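Local coordinates for protein RNA-dependent RNA polymerase (Qualyub virus, PDB 6DX1) that is a viral ovarian tumour domain cysteine protease that probably removes ubiquitin from modified proteins, at residues E74-V78 against E105-K109. Residues are numbered along the deposited sequence; the frame is centred on the assembly and turned at random.
Sequences ELPGV and EILSK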
ATOM      1  N   GLU A  74       5.186  17.338  -2.157  1.00 25.80           N
ATOM      2  CA  GLU A  74       5.983  16.123  -2.252  1.00 28.32           C
ATOM      3  C   GLU A  74       5.234  14.951  -2.875  1.00 24.77           C
ATOM      4  O   GLU A  74       5.719  13.821  -2.785  1.00 25.76           O
ATOM      5  CB  GLU A  74       6.484  15.689  -0.864  1.00 32.07           C
ATOM      6  CG  GLU A  74       6.993  16.803   0.035  1.00 38.52           C
ATOM      7  CD  GLU A  74       7.265  16.320   1.456  1.00 36.54           C
ATOM      8  OE1 GLU A  74       7.288  15.091   1.686  1.00 39.97           O
ATOM      9  OE2 GLU A  74       7.444  17.171   2.346  1.00 43.81           O
ATOM     10  N   LEU A  75       4.072  15.173  -3.494  1.00 23.42           N
ATOM     11  CA  LEU A  75       3.173  14.085  -3.883  1.00 22.55           C
ATOM     12  C   LEU A  75       2.852  14.099  -5.380  1.00 21.65           C
ATOM     13  O   LEU A  75       1.682  14.178  -5.770  1.00 22.68           O
ATOM     14  CB  LEU A  75       1.888  14.162  -3.062  1.00 21.71           C
ATOM     15  CG  LEU A  75       2.062  13.987  -1.547  1.00 22.94           C
ATOM     16  CD1 LEU A  75       0.761  14.330  -0.840  1.00 22.58           C
ATOM     17  CD2 LEU A  75       2.502  12.562  -1.209  1.00 23.70           C
ATOM     18  N   PRO A  76       3.864  13.963  -6.247  1.00 22.38           N
ATOM     19  CA  PRO A  76       3.595  14.014  -7.698  1.00 21.62           C
ATOM     20  C   PRO A  76       2.668  12.925  -8.196  1.00 23.96           C
ATOM     21  O   PRO A  76       1.973  13.130  -9.200  1.00 24.52           O
ATOM     22  CB  PRO A  76       4.986  13.863  -8.335  1.00 25.37           C
ATOM     23  CG  PRO A  76       5.968  13.934  -7.235  1.00 29.92           C
ATOM     24  CD  PRO A  76       5.278  13.690  -5.946  1.00 25.65           C
ATOM     25  N   GLY A  77       2.673  11.746  -7.572  1.00 22.27           N
ATOM     26  CA  GLY A  77       1.739  10.716  -7.990  1.00 23.69           C
ATOM     27  C   GLY A  77       0.304  11.118  -7.727  1.00 26.78           C
ATOM     28  O   GLY A  77      -0.566  10.941  -8.586  1.00 24.62           O
ATOM     29  N   VAL A  78       0.042  11.676  -6.539  1.00 24.72           N
ATOM     30  CA  VAL A  78      -1.289  12.166  -6.196  1.00 21.23           C
ATOM     31  C   VAL A  78      -1.722  13.243  -7.181  1.00 25.59           C
ATOM     32  O   VAL A  78      -2.897  13.318  -7.561  1.00 25.22           O
ATOM     33  CB  VAL A  78      -1.306  12.700  -4.750  1.00 22.35           C
ATOM     34  CG1 VAL A  78      -2.683  13.260  -4.389  1.00 24.53           C
ATOM     35  CG2 VAL A  78      -0.891  11.610  -3.757  1.00 22.29           C
ATOM     36  N   GLU A 105       1.716   5.901  -2.018  1.00 17.69           N
ATOM     37  CA  GLU A 105       2.674   7.001  -2.126  1.00 17.43           C
ATOM     38  C   GLU A 105       2.625   7.886  -0.889  1.00 19.95           C
ATOM     39  O   GLU A 105       3.665   8.200  -0.294  1.00 18.60           O
ATOM     40  CB  GLU A 105       2.404   7.842  -3.381  1.00 18.46           C
ATOM     41  CG  GLU A 105       3.361   9.050  -3.474  1.00 17.55           C
ATOM     42  CD  GLU A 105       2.974  10.054  -4.551  1.00 24.27           C
ATOM     43  OE1 GLU A 105       3.805  10.929  -4.865  1.00 25.33           O
ATOM     44  OE2 GLU A 105       1.865   9.955  -5.098  1.00 24.71           O
ATOM     45  N   ILE A 106       1.416   8.302  -0.486  1.00 16.95           N
ATOM     46  CA  ILE A 106       1.278   9.213   0.650  1.00 16.94           C
ATOM     47  C   ILE A 106       1.868   8.590   1.906  1.00 17.94           C
ATOM     48  O   ILE A 106       2.621   9.230   2.648  1.00 17.51           O
ATOM     49  CB  ILE A 106      -0.200   9.586   0.868  1.00 18.69           C
ATOM     50  CG1 ILE A 106      -0.731  10.442  -0.283  1.00 20.48           C
ATOM     51  CG2 ILE A 106      -0.368  10.320   2.200  1.00 19.05           C
ATOM     52  CD1 ILE A 106      -2.246  10.641  -0.234  1.00 21.94           C
ATOM     53  N   LEU A 107       1.517   7.333   2.178  1.00 17.37           N
ATOM     54  CA  LEU A 107       1.967   6.719   3.424  1.00 17.83           C
ATOM     55  C   LEU A 107       3.471   6.456   3.422  1.00 17.92           C
ATOM     56  O   LEU A 107       4.124   6.582   4.465  1.00 17.64           O
ATOM     57  CB  LEU A 107       1.189   5.428   3.682  1.00 16.59           C
ATOM     58  CG  LEU A 107      -0.257   5.725   4.071  1.00 18.98           C
ATOM     59  CD1 LEU A 107      -1.122   4.500   3.834  1.00 20.78           C
ATOM     60  CD2 LEU A 107      -0.321   6.169   5.525  1.00 20.08           C
ATOM     61  N   SER A 108       4.042   6.074   2.272  1.00 18.16           N
ATOM     62  CA  SER A 108       5.492   5.869   2.230  1.00 17.77           C
ATOM     63  C   SER A 108       6.239   7.139   2.621  1.00 20.36           C
ATOM     64  O   SER A 108       7.289   7.073   3.285  1.00 19.29           O
ATOM     65  CB  SER A 108       5.919   5.385   0.835  1.00 19.04           C
ATOM     66  OG  SER A 108       5.822   6.422  -0.126  1.00 20.01           O
ATOM     67  N   LYS A 109       5.696   8.298   2.253  1.00 17.97           N
ATOM     68  CA  LYS A 109       6.355   9.572   2.509  1.00 20.55           C
ATOM     69  C   LYS A 109       6.019  10.140   3.881  1.00 22.94           C
ATOM     70  O   LYS A 109       6.871  10.791   4.499  1.00 23.80           O
ATOM     71  CB  LYS A 109       5.997  10.565   1.394  1.00 20.62           C
ATOM     72  CG  LYS A 109       6.554  10.098   0.042  1.00 20.76           C
ATOM     73  CD  LYS A 109       6.079  10.925  -1.149  1.00 21.45           C
ATOM     74  CE  LYS A 109       6.850  10.520  -2.410  1.00 23.24           C
ATOM     75  NZ  LYS A 109       6.353  11.249  -3.629  1.00 24.53           N
TER
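Glu105 reaches from helix 101-111 to the backbone of Gly77 and Val78 in the short helix 76-79 and meets it with the carboxylate. CG stands anti to the backbone N (chi1 177°) and the chain runs on extended, which brings the carboxylate up to these N-H groups. Gly77 N donates to Glu105 OE1 at 3.0 Å, on the syn side and 17° out of the carboxylate plane. Val78 N makes a weak, bent hydrogen bond to Glu105 OE2 (121° at the hydrogen). The anti lone pair of Glu105 OE1 takes Lys109 NZ at 2.8 Å, a salt bridge one turn along the same helix. Lys109 NZ also donates to Glu74 O at 2.8 Å, in the carbonyl plane, and forms a second salt bridge, with Asp15. This polar side is tight. Beside it lies a buried apolar patch. Ile106 CG1 packs on Val78 CG2 at 3.7 Å and, less closely, on Leu75 CD2 at 4.0 Å. The Glu74 side chain forms the looser, partly exposed margin, and Glu74 OE2 is hydrogen-bonded to Asn71. Phe67 of helix 57-70 touches Glu74, Ile106 and Lys109, while Trp132 of strand 125-132 packs on Glu105. The contact thus joins two helices of the OTU fold beside its sheet.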